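PDB 6ITW: type VI immunity protein Atu4351 from Agrobacterium fabrum, which probably serves as the antitoxin of a type VI secretion effector-immunity pair, protecting the bacterium from its cognate toxic effector. Local coordinates for residues Lys77-Val82 with His112-Arg117; Thr105-Leu110 with Gly204-Tyr209; Gly168-Pro173 with Ser195-Ala200; Leu175-Ser178 with Gln182-Val185. All coordinates share one frame; numbering follows the deposited sequence.

Interaction 1: Lys77-Val82 with His112-Arg117; sequences KQLNPV and HRVTCR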
loop_
_atom_site.group_PDB
_atom_site.type_symbol
_atom_site.label_atom_id
_atom_site.label_comp_id
_atom_site.label_asym_id
_atom_site.label_seq_id
_atom_site.Cartn_x
_atom_site.Cartn_y
_atom_site.Cartn_z
ATOM N N LYS A 77 2.799 12.343 14.442
ATOM C CA LYS A 77 4.014 12.319 15.258
ATOM C C LYS A 77 4.709 10.967 15.203
ATOM O O LYS A 77 5.943 10.900 15.144
ATOM C CB LYS A 77 3.690 12.666 16.711
ATOM C CG LYS A 77 2.822 13.913 16.890
ATOM C CD LYS A 77 3.478 15.181 16.318
ATOM C CE LYS A 77 2.593 16.402 16.584
ATOM N NZ LYS A 77 3.063 17.631 15.887
ATOM N N GLN A 78 3.941 9.882 15.231
ATOM C CA GLN A 78 4.515 8.541 15.233
ATOM C C GLN A 78 4.833 8.012 13.835
ATOM O O GLN A 78 5.894 7.408 13.631
ATOM C CB GLN A 78 3.561 7.588 15.931
ATOM C CG GLN A 78 3.165 8.049 17.309
ATOM C CD GLN A 78 2.385 6.995 18.037
ATOM O OE1 GLN A 78 1.286 6.615 17.616
ATOM N NE2 GLN A 78 2.953 6.489 19.126
ATOM N N LEU A 79 3.929 8.194 12.871
ATOM C CA LEU A 79 4.154 7.752 11.492
ATOM C C LEU A 79 4.480 8.979 10.651
ATOM O O LEU A 79 3.663 9.484 9.878
ATOM C CB LEU A 79 2.939 7.008 10.954
ATOM C CG LEU A 79 2.602 5.748 11.730
ATOM C CD1 LEU A 79 1.389 5.076 11.092
ATOM C CD2 LEU A 79 3.832 4.828 11.792
ATOM N N ASN A 80 5.700 9.451 10.805
ATOM C CA ASN A 80 6.121 10.685 10.164
ATOM C C ASN A 80 6.270 10.476 8.658
ATOM O O ASN A 80 7.062 9.621 8.235
ATOM C CB ASN A 80 7.430 11.127 10.818
ATOM C CG ASN A 80 8.119 12.254 10.089
ATOM O OD1 ASN A 80 7.515 13.003 9.310
ATOM N ND2 ASN A 80 9.412 12.382 10.342
ATOM N N PRO A 81 5.562 11.236 7.819
ATOM C CA PRO A 81 5.669 11.013 6.362
ATOM C C PRO A 81 7.100 11.023 5.847
ATOM O O PRO A 81 7.427 10.253 4.931
ATOM C CB PRO A 81 4.855 12.166 5.750
ATOM C CG PRO A 81 4.192 12.881 6.881
ATOM C CD PRO A 81 4.783 12.434 8.175
ATOM N N VAL A 82 7.971 11.855 6.435
ATOM C CA VAL A 82 9.361 11.959 5.984
ATOM C C VAL A 82 10.105 10.642 6.153
ATOM O O VAL A 82 11.090 10.394 5.453
ATOM C CB VAL A 82 10.088 13.112 6.732
ATOM C CG1 VAL A 82 11.537 13.244 6.275
ATOM C CG2 VAL A 82 9.375 14.449 6.507
ATOM N N HIS A 112 -9.803 5.023 3.983
ATOM C CA HIS A 112 -9.211 6.053 4.839
ATOM C C HIS A 112 -8.769 5.487 6.185
ATOM O O HIS A 112 -9.103 6.026 7.241
ATOM C CB HIS A 112 -10.149 7.244 5.028
ATOM C CG HIS A 112 -10.110 8.209 3.892
ATOM N ND1 HIS A 112 -9.630 9.494 4.026
ATOM C CD2 HIS A 112 -10.455 8.069 2.591
ATOM C CE1 HIS A 112 -9.701 10.112 2.860
ATOM N NE2 HIS A 112 -10.193 9.267 1.971
ATOM N N ARG A 113 -7.979 4.411 6.133
ATOM C CA ARG A 113 -7.476 3.748 7.323
ATOM C C ARG A 113 -5.965 3.541 7.210
ATOM O O ARG A 113 -5.406 3.458 6.114
ATOM C CB ARG A 113 -8.203 2.407 7.554
ATOM C CG ARG A 113 -9.715 2.575 7.636
ATOM C CD ARG A 113 -10.471 1.260 7.818
ATOM N NE ARG A 113 -11.890 1.525 7.608
ATOM C CZ ARG A 113 -12.862 0.619 7.489
ATOM N NH1 ARG A 113 -12.623 -0.691 7.559
ATOM N NH2 ARG A 113 -14.103 1.051 7.291
ATOM N N VAL A 114 -5.297 3.507 8.359
ATOM C CA VAL A 114 -3.875 3.208 8.441
ATOM C C VAL A 114 -3.693 2.116 9.483
ATOM O O VAL A 114 -4.373 2.111 10.512
ATOM C CB VAL A 114 -3.029 4.451 8.801
ATOM C CG1 VAL A 114 -1.538 4.087 8.891
ATOM C CG2 VAL A 114 -3.228 5.572 7.789
ATOM N N THR A 115 -2.772 1.194 9.219
ATOM C CA THR A 115 -2.506 0.096 10.141
ATOM C C THR A 115 -1.010 -0.135 10.323
ATOM O O THR A 115 -0.252 -0.159 9.352
ATOM C CB THR A 115 -3.164 -1.212 9.666
ATOM O OG1 THR A 115 -2.861 -1.427 8.282
ATOM C CG2 THR A 115 -4.673 -1.146 9.845
ATOM N N CYS A 116 -0.591 -0.305 11.573
ATOM C CA CYS A 116 0.814 -0.539 11.889
ATOM C C CYS A 116 0.954 -1.516 13.052
ATOM O O CYS A 116 0.468 -1.257 14.153
ATOM C CB CYS A 116 1.517 0.779 12.220
ATOM S SG CYS A 116 3.292 0.784 11.880
ATOM N N ARG A 117 1.621 -2.637 12.801
ATOM C CA ARG A 117 1.820 -3.658 13.823
ATOM C C ARG A 117 2.942 -3.288 14.788
ATOM O O ARG A 117 2.893 -3.631 15.970
ATOM C CB ARG A 117 2.112 -5.014 13.175
ATOM C CG ARG A 117 0.996 -5.526 12.280
ATOM C CD ARG A 117 0.662 -6.977 12.591
ATOM N NE ARG A 117 -0.548 -7.419 11.906
ATOM C CZ ARG A 117 -0.792 -8.679 11.559
ATOM N NH1 ARG A 117 0.094 -9.628 11.833
ATOM N NH2 ARG A 117 -1.921 -8.992 10.938
#

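Interaction 2: Thr105-Leu110 with Gly204-Tyr209; sequences TEINIL and GPFTLY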
loop_
_atom_site.group_PDB
_atom_site.type_symbol
_atom_site.label_atom_id
_atom_site.label_comp_id
_atom_site.label_asym_id
_atom_site.label_seq_id
_atom_site.Cartn_x
_atom_site.Cartn_y
_atom_site.Cartn_z
ATOM N N THR A 105 3.854 -0.787 7.113
ATOM C CA THR A 105 2.697 0.075 7.299
ATOM C C THR A 105 1.754 -0.132 6.120
ATOM O O THR A 105 2.214 -0.372 4.997
ATOM C CB THR A 105 3.142 1.559 7.387
ATOM O OG1 THR A 105 4.121 1.716 8.433
ATOM C CG2 THR A 105 1.956 2.490 7.647
ATOM N N GLU A 106 0.444 -0.064 6.362
ATOM C CA GLU A 106 -0.553 -0.154 5.298
ATOM C C GLU A 106 -1.406 1.109 5.314
ATOM O O GLU A 106 -1.911 1.511 6.367
ATOM C CB GLU A 106 -1.435 -1.410 5.442
ATOM C CG GLU A 106 -0.679 -2.772 5.393
ATOM C CD GLU A 106 -1.611 -4.006 5.500
ATOM O OE1 GLU A 106 -2.834 -3.860 5.282
ATOM O OE2 GLU A 106 -1.123 -5.122 5.803
ATOM N N ILE A 107 -1.564 1.733 4.153
ATOM C CA ILE A 107 -2.349 2.953 4.008
ATOM C C ILE A 107 -3.514 2.619 3.083
ATOM O O ILE A 107 -3.346 2.530 1.859
ATOM C CB ILE A 107 -1.521 4.121 3.464
ATOM C CG1 ILE A 107 -0.280 4.365 4.332
ATOM C CG2 ILE A 107 -2.355 5.369 3.429
ATOM C CD1 ILE A 107 0.562 5.584 3.864
ATOM N N ASN A 108 -4.697 2.426 3.666
ATOM C CA ASN A 108 -5.888 2.044 2.914
ATOM C C ASN A 108 -6.535 3.322 2.391
ATOM O O ASN A 108 -7.274 4.004 3.109
ATOM C CB ASN A 108 -6.830 1.228 3.790
ATOM C CG ASN A 108 -8.030 0.707 3.030
ATOM O OD1 ASN A 108 -8.498 1.338 2.076
ATOM N ND2 ASN A 108 -8.545 -0.447 3.449
ATOM N N ILE A 109 -6.252 3.633 1.119
ATOM C CA ILE A 109 -6.693 4.878 0.488
ATOM C C ILE A 109 -8.206 4.887 0.283
ATOM O O ILE A 109 -8.860 5.933 0.404
ATOM C CB ILE A 109 -5.957 5.055 -0.852
ATOM C CG1 ILE A 109 -4.510 5.468 -0.619
ATOM C CG2 ILE A 109 -6.709 6.044 -1.761
ATOM C CD1 ILE A 109 -4.353 6.894 -0.189
ATOM N N LEU A 110 -8.776 3.738 -0.086
ATOM C CA LEU A 110 -10.208 3.658 -0.368
ATOM C C LEU A 110 -11.036 3.935 0.889
ATOM O O LEU A 110 -11.996 4.708 0.849
ATOM C CB LEU A 110 -10.539 2.272 -0.936
ATOM C CG LEU A 110 -11.978 1.973 -1.381
ATOM C CD1 LEU A 110 -12.386 2.963 -2.426
ATOM C CD2 LEU A 110 -12.150 0.536 -1.913
ATOM N N GLY A 204 -10.676 14.178 3.409
ATOM C CA GLY A 204 -10.984 13.708 4.740
ATOM C C GLY A 204 -9.818 13.060 5.469
ATOM O O GLY A 204 -8.765 12.781 4.882
ATOM N N PRO A 205 -9.996 12.797 6.764
ATOM C CA PRO A 205 -8.903 12.259 7.590
ATOM C C PRO A 205 -8.786 10.744 7.472
ATOM O O PRO A 205 -9.631 10.069 6.889
ATOM C CB PRO A 205 -9.312 12.652 9.018
ATOM C CG PRO A 205 -10.812 12.662 8.964
ATOM C CD PRO A 205 -11.183 13.147 7.567
ATOM N N PHE A 206 -7.721 10.221 8.078
ATOM C CA PHE A 206 -7.450 8.791 8.160
ATOM C C PHE A 206 -7.474 8.338 9.609
ATOM O O PHE A 206 -6.963 9.032 10.492
ATOM C CB PHE A 206 -6.082 8.445 7.568
ATOM C CG PHE A 206 -6.045 8.489 6.089
ATOM C CD1 PHE A 206 -6.070 9.707 5.417
ATOM C CD2 PHE A 206 -5.986 7.310 5.354
ATOM C CE1 PHE A 206 -6.038 9.745 4.038
ATOM C CE2 PHE A 206 -5.963 7.338 3.981
ATOM C CZ PHE A 206 -5.989 8.554 3.319
ATOM N N THR A 207 -8.022 7.156 9.849
ATOM C CA THR A 207 -8.062 6.591 11.188
ATOM C C THR A 207 -7.048 5.467 11.315
ATOM O O THR A 207 -7.031 4.542 10.494
ATOM C CB THR A 207 -9.460 6.085 11.532
ATOM O OG1 THR A 207 -10.341 7.211 11.636
ATOM C CG2 THR A 207 -9.433 5.345 12.867
ATOM N N LEU A 208 -6.206 5.564 12.346
ATOM C CA LEU A 208 -5.221 4.538 12.659
ATOM C C LEU A 208 -5.869 3.439 13.477
ATOM O O LEU A 208 -6.566 3.715 14.459
ATOM C CB LEU A 208 -4.054 5.144 13.433
ATOM C CG LEU A 208 -3.030 4.215 14.089
ATOM C CD1 LEU A 208 -2.194 3.510 13.032
ATOM C CD2 LEU A 208 -2.139 5.034 15.017
ATOM N N TYR A 209 -5.642 2.196 13.076
ATOM C CA TYR A 209 -6.209 1.044 13.763
ATOM C C TYR A 209 -5.110 0.148 14.310
ATOM O O TYR A 209 -4.025 0.029 13.728
ATOM C CB TYR A 209 -7.094 0.213 12.841
ATOM C CG TYR A 209 -8.440 0.809 12.589
ATOM C CD1 TYR A 209 -8.608 1.843 11.671
ATOM C CD2 TYR A 209 -9.557 0.329 13.255
ATOM C CE1 TYR A 209 -9.862 2.383 11.432
ATOM C CE2 TYR A 209 -10.817 0.865 13.021
ATOM C CZ TYR A 209 -10.964 1.893 12.114
ATOM O OH TYR A 209 -12.212 2.425 11.891
#

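Interaction 3: Gly168-Pro173 with Ser195-Ala200; sequences GQIYSP and SAMTIA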
loop_
_atom_site.group_PDB
_atom_site.type_symbol
_atom_site.label_atom_id
_atom_site.label_comp_id
_atom_site.label_asym_id
_atom_site.label_seq_id
_atom_site.Cartn_x
_atom_site.Cartn_y
_atom_site.Cartn_z
ATOM N N GLY A 168 0.903 1.708 -12.572
ATOM C CA GLY A 168 0.543 3.064 -12.244
ATOM C C GLY A 168 -0.937 3.378 -12.306
ATOM O O GLY A 168 -1.298 4.559 -12.198
ATOM N N GLN A 169 -1.804 2.374 -12.463
ATOM C CA GLN A 169 -3.246 2.540 -12.300
ATOM C C GLN A 169 -3.787 1.699 -11.150
ATOM O O GLN A 169 -3.148 0.744 -10.704
ATOM C CB GLN A 169 -4.016 2.126 -13.543
ATOM C CG GLN A 169 -3.683 2.862 -14.794
ATOM C CD GLN A 169 -4.460 2.265 -15.943
ATOM O OE1 GLN A 169 -4.544 1.029 -16.074
ATOM N NE2 GLN A 169 -5.076 3.125 -16.751
ATOM N N ILE A 170 -5.003 2.054 -10.700
ATOM C CA ILE A 170 -5.771 1.287 -9.718
ATOM C C ILE A 170 -7.239 1.306 -10.140
ATOM O O ILE A 170 -7.656 2.108 -10.975
ATOM C CB ILE A 170 -5.643 1.843 -8.275
ATOM C CG1 ILE A 170 -6.084 3.308 -8.225
ATOM C CG2 ILE A 170 -4.220 1.711 -7.737
ATOM C CD1 ILE A 170 -6.182 3.893 -6.784
ATOM N N TYR A 171 -8.033 0.412 -9.543
ATOM C CA TYR A 171 -9.492 0.495 -9.625
ATOM C C TYR A 171 -9.990 1.444 -8.543
ATOM O O TYR A 171 -9.625 1.307 -7.372
ATOM C CB TYR A 171 -10.157 -0.869 -9.448
ATOM C CG TYR A 171 -9.677 -1.929 -10.417
ATOM C CD1 TYR A 171 -9.749 -1.726 -11.794
ATOM C CD2 TYR A 171 -9.160 -3.141 -9.953
ATOM C CE1 TYR A 171 -9.318 -2.704 -12.684
ATOM C CE2 TYR A 171 -8.727 -4.138 -10.843
ATOM C CZ TYR A 171 -8.814 -3.906 -12.206
ATOM O OH TYR A 171 -8.386 -4.873 -13.085
ATOM N N SER A 172 -10.828 2.393 -8.938
ATOM C CA SER A 172 -11.277 3.470 -8.083
ATOM C C SER A 172 -12.755 3.730 -8.343
ATOM O O SER A 172 -13.217 3.615 -9.486
ATOM C CB SER A 172 -10.466 4.747 -8.365
ATOM O OG SER A 172 -10.815 5.815 -7.485
ATOM N N PRO A 173 -13.516 4.100 -7.318
ATOM C CA PRO A 173 -14.931 4.396 -7.555
ATOM C C PRO A 173 -15.076 5.691 -8.339
ATOM O O PRO A 173 -14.374 6.676 -8.097
ATOM C CB PRO A 173 -15.531 4.498 -6.143
ATOM C CG PRO A 173 -14.374 4.828 -5.251
ATOM C CD PRO A 173 -13.117 4.308 -5.913
ATOM N N SER A 195 -2.891 10.427 -9.446
ATOM C CA SER A 195 -3.948 11.438 -9.464
ATOM C C SER A 195 -5.068 11.079 -8.502
ATOM O O SER A 195 -5.475 11.904 -7.676
ATOM C CB SER A 195 -4.536 11.582 -10.870
ATOM O OG SER A 195 -3.583 12.139 -11.744
ATOM N N ALA A 196 -5.622 9.863 -8.647
ATOM C CA ALA A 196 -6.719 9.421 -7.791
ATOM C C ALA A 196 -6.309 9.451 -6.320
ATOM O O ALA A 196 -7.057 9.947 -5.470
ATOM C CB ALA A 196 -7.167 8.017 -8.206
HETATM N N MSE A 197 -5.110 8.954 -6.006
HETATM C CA MSE A 197 -4.645 8.946 -4.618
HETATM C C MSE A 197 -4.433 10.359 -4.111
HETATM O O MSE A 197 -4.625 10.628 -2.927
HETATM C CB MSE A 197 -3.346 8.152 -4.466
HETATM C CG MSE A 197 -3.458 6.652 -4.782
HETATM SE SE MSE A 197 -1.655 5.937 -4.815
HETATM C CE MSE A 197 -2.137 4.033 -4.724
ATOM N N THR A 198 -4.034 11.269 -5.006
ATOM C CA THR A 198 -3.880 12.659 -4.595
ATOM C C THR A 198 -5.218 13.248 -4.150
ATOM O O THR A 198 -5.276 14.007 -3.178
ATOM C CB THR A 198 -3.257 13.476 -5.724
ATOM O OG1 THR A 198 -1.945 12.964 -6.006
ATOM C CG2 THR A 198 -3.138 14.949 -5.337
ATOM N N ILE A 199 -6.310 12.875 -4.821
ATOM C CA ILE A 199 -7.620 13.369 -4.420
ATOM C C ILE A 199 -8.055 12.711 -3.120
ATOM O O ILE A 199 -8.449 13.385 -2.158
ATOM C CB ILE A 199 -8.648 13.122 -5.535
ATOM C CG1 ILE A 199 -8.331 13.999 -6.747
ATOM C CG2 ILE A 199 -10.088 13.329 -5.009
ATOM C CD1 ILE A 199 -9.086 13.590 -7.983
ATOM N N ALA A 200 -7.999 11.379 -3.086
ATOM C CA ALA A 200 -8.491 10.632 -1.938
ATOM C C ALA A 200 -7.761 11.022 -0.660
ATOM O O ALA A 200 -8.384 11.196 0.390
ATOM C CB ALA A 200 -8.345 9.141 -2.215
#

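Interaction 4: Leu175-Ser178 with Gln182-Val185; sequences LHPS and QLTV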
loop_
_atom_site.group_PDB
_atom_site.type_symbol
_atom_site.label_atom_id
_atom_site.label_comp_id
_atom_site.label_asym_id
_atom_site.label_seq_id
_atom_site.Cartn_x
_atom_site.Cartn_y
_atom_site.Cartn_z
ATOM N N LEU A 175 -18.007 7.558 -8.545
ATOM C CA LEU A 175 -18.641 8.403 -7.539
ATOM C C LEU A 175 -18.307 7.852 -6.157
ATOM O O LEU A 175 -18.720 6.740 -5.822
ATOM C CB LEU A 175 -20.156 8.440 -7.737
ATOM C CG LEU A 175 -20.866 9.250 -6.658
ATOM C CD1 LEU A 175 -20.203 10.620 -6.544
ATOM C CD2 LEU A 175 -22.362 9.383 -6.953
ATOM N N HIS A 176 -17.595 8.630 -5.348
ATOM C CA HIS A 176 -17.103 8.075 -4.093
ATOM C C HIS A 176 -18.259 7.802 -3.122
ATOM O O HIS A 176 -19.198 8.602 -3.027
ATOM C CB HIS A 176 -16.069 8.995 -3.423
ATOM C CG HIS A 176 -15.310 8.308 -2.323
ATOM N ND1 HIS A 176 -15.799 8.191 -1.037
ATOM C CD2 HIS A 176 -14.132 7.635 -2.336
ATOM C CE1 HIS A 176 -14.944 7.503 -0.301
ATOM N NE2 HIS A 176 -13.922 7.155 -1.064
ATOM N N PRO A 177 -18.209 6.681 -2.383
ATOM C CA PRO A 177 -19.273 6.372 -1.406
ATOM C C PRO A 177 -19.640 7.512 -0.467
ATOM O O PRO A 177 -20.823 7.683 -0.147
ATOM C CB PRO A 177 -18.683 5.187 -0.640
ATOM C CG PRO A 177 -17.852 4.474 -1.682
ATOM C CD PRO A 177 -17.229 5.587 -2.494
ATOM N N SER A 178 -18.668 8.309 -0.030
ATOM C CA SER A 178 -18.957 9.376 0.912
ATOM C C SER A 178 -19.787 10.496 0.299
ATOM O O SER A 178 -20.203 11.401 1.033
ATOM C CB SER A 178 -17.649 9.929 1.480
ATOM O OG SER A 178 -16.810 10.381 0.430
ATOM N N GLN A 182 -21.843 4.147 -4.811
ATOM C CA GLN A 182 -21.940 2.752 -4.398
ATOM C C GLN A 182 -20.577 2.084 -4.441
ATOM O O GLN A 182 -19.812 2.261 -5.394
ATOM C CB GLN A 182 -22.889 1.965 -5.292
ATOM C CG GLN A 182 -24.337 2.377 -5.178
ATOM C CD GLN A 182 -25.204 1.559 -6.100
ATOM O OE1 GLN A 182 -25.264 1.824 -7.301
ATOM N NE2 GLN A 182 -25.863 0.538 -5.549
ATOM N N LEU A 183 -20.286 1.314 -3.401
ATOM C CA LEU A 183 -19.172 0.377 -3.409
ATOM C C LEU A 183 -19.662 -0.901 -4.095
ATOM O O LEU A 183 -20.028 -1.890 -3.456
ATOM C CB LEU A 183 -18.698 0.125 -1.991
ATOM C CG LEU A 183 -17.218 -0.119 -1.745
ATOM C CD1 LEU A 183 -16.440 1.135 -2.101
ATOM C CD2 LEU A 183 -17.012 -0.526 -0.289
ATOM N N THR A 184 -19.731 -0.844 -5.427
ATOM C CA THR A 184 -20.079 -1.977 -6.276
ATOM C C THR A 184 -19.204 -1.940 -7.525
ATOM O O THR A 184 -18.682 -0.887 -7.907
ATOM C CB THR A 184 -21.568 -1.978 -6.697
ATOM O OG1 THR A 184 -21.877 -0.754 -7.371
ATOM C CG2 THR A 184 -22.483 -2.131 -5.496
ATOM N N VAL A 185 -19.065 -3.104 -8.172
ATOM C CA VAL A 185 -18.221 -3.216 -9.366
ATOM C C VAL A 185 -18.667 -2.248 -10.448
ATOM O O VAL A 185 -17.835 -1.700 -11.176
ATOM C CB VAL A 185 -18.191 -4.670 -9.894
ATOM C CG1 VAL A 185 -17.704 -5.620 -8.812
ATOM C CG2 VAL A 185 -19.547 -5.097 -10.414
#

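Interaction 1: Lys77-Val82 with His112-Arg117
L79 meets V114 and C116 through the two methyl ends of its isobutyl group, one for each partner, and these meetings make up the whole of the contact between 77-82 and 112-117. Both are apolar. One is methyl against methyl: L79 CD1 and V114 CG1 approach tip to tip at 3.8 Å. Here V114 sets CG1 anti to its backbone N (chi1 179°), which turns that branch to face the incoming leucine. The other is methyl against sulfur, with L79 CD2 lying 4.1 Å from C116 SG. V114 and C116 alternate with T115 along strand 113-116, so both send their side chains to the same face, while T115 directs its own away. The loop between helix 66-73 and strand 84-90, part of the GAD-like domain, thus packs on a strand of the large mixed sheet.

No hydrogen bond joins the two segments; those nearby shape the loop or, from Q78, reach another strand of the sheet. N80 OD1 accepts from V82 N at 3.1 Å, an Asx turn in which the donor sits 72° out of the carbonyl plane. D76 OD2 accepts from L79 N, and Q78 OE1 is bonded to R220 of strand 218-221.

All three touching residues are buried. Between these two segments the contact therefore rests on apolar burial, while Q78 gives the loop a polar tie to strand 218-221 and the Asx turn and the D76 bond shape it on either side of L79.

Interaction 2: Thr105-Leu110 with Gly204-Tyr209
F206 sends its ring in beside the backbone at the end of strand 103-108, where I107, N108 and I109 gather round the CE2 and CZ corner. The ring and the I107 side chain cross at about a right angle, with I107 CG2 4.1 Å from F206 CE2. That methyl is carried anti to the backbone N of I107 (chi1 -55° for the CG1 branch), and it comes at the ring obliquely. A carbonyl oxygen joins it: N108 O lies 3.7 Å from F206 CE2 and 4.2 Å from F206 CD2, again on a slant.

These two segments are not direct neighbours in the mixed sheet. Strand 113-116 runs between them, antiparallel to 103-108 and parallel to 207-209, and H112 and R113 at its start form a G1 beta bulge opposite N108. H112 also stacks on the F206 ring, so the phenyl group packs beside the bulged start of the intervening strand.

I109 starts with its CB directed away from F206, yet two successive bends (chi1 and chi2 both -74°) bring CD1 back to 4.2 Å from F206 CZ. N108 OD1 accepts from L111 N, and I222 flanks F206 from the loop that follows strand 218-221.

Interaction 3: Gly168-Pro173 with Ser195-Ala200
Strand 169-173 and helix 195-200 pass with their axes 9.6 Å apart at closest approach and their directions 50° from each other, the nearest alpha carbons being those of S172 and A196 at 7.5 Å. I170 and S172 alternate along the strand with Y171 and both direct their side chains at the helix. I170 divides its work between two branches. Its longer arm, extended at chi2 172°, carries CD1 to 4.5 Å from A196 CB, while I170 CG2 stands 4.3 Å from CE of M197, a selenomethionine in this crystal. M197 leaves the helix neither toward the strand nor away from it, and its nearly straight chain, with chi3 at 165°, brings the terminal methyl to the isoleucine.

The arrangement is a beta hairpin with a helix folded back on it. Strand 169-173 pairs antiparallel with 188-192, I170 bonding through its backbone to V191 and S172 to R189, and helix 193-200 follows directly on the second strand. A196 packs on V191 too, and thus its small methyl touches both strands.

S172 contributes a lighter approach, OG lying 4.3 Å from A196 CB with no hydrogen bond between the segments. The selenomethionine has a further apolar neighbour outside the hairpin and its helix, since M197 also packs on I68 of helix 66-73.

Interaction 4: Leu175-Ser178 with Gln182-Val185
P177, the residue that meets L183 across this contact, also lies with CD over one face of the H176 imidazole, 3.2 Å above its plane and offset toward the rim. At the ring's edge, in plane, sits S178 CA. ND1 of H176 is held by two bonds: S178 N donates to it at 3.0 Å along an almost straight line (172°), tilted 19° from the ring plane, and S178 OG pairs with it at 2.8 Å. Together they fix the rotation of the imidazole, whose CB is directed away from 182-185.

Across the contact, P177 CG and L183 CD1 are 3.6 Å apart, the two side chains meeting at a slant. L183 does not aim straight at the proline. Its first torsion, -146°, departs from the usual staggered value and swings the methyl over. The backbones come close without bonding, L175 O being 4.2 Å from Q182 N, but N187 ND2 ties them together by hydrogen bonding to both L175 O and Q182 O.

This is a surface contact in the long connection between antiparallel strands 169-173 and 188-192. A short 3-10 turn starting at P177 and an inverse gamma turn centred on L183 fold that connection back on itself, as an extended beta-hairpin loop.

How the interactions relate
Interactions 1 and 2 form one neighbourhood of the large mixed sheet, their centres 8 Å apart, and share the adjacent strands 103-108, 113-116 and 207-209; their segments alternate along the chain. Interactions 3 and 4 belong to the separate two-stranded hairpin, centres 13 Å apart, with interaction 4 in the loop between its strands and interaction 3 at its helix. Both fall between the two segments of interaction 2. Helix 193-200 packs on I109, with I109 CG2 3.5 Å from A200 CB, and leads on to strand 207-209, which with 218-221 extends the sheet begun by the GAD-like domain, consistent with one compact, interlocked immunity protein.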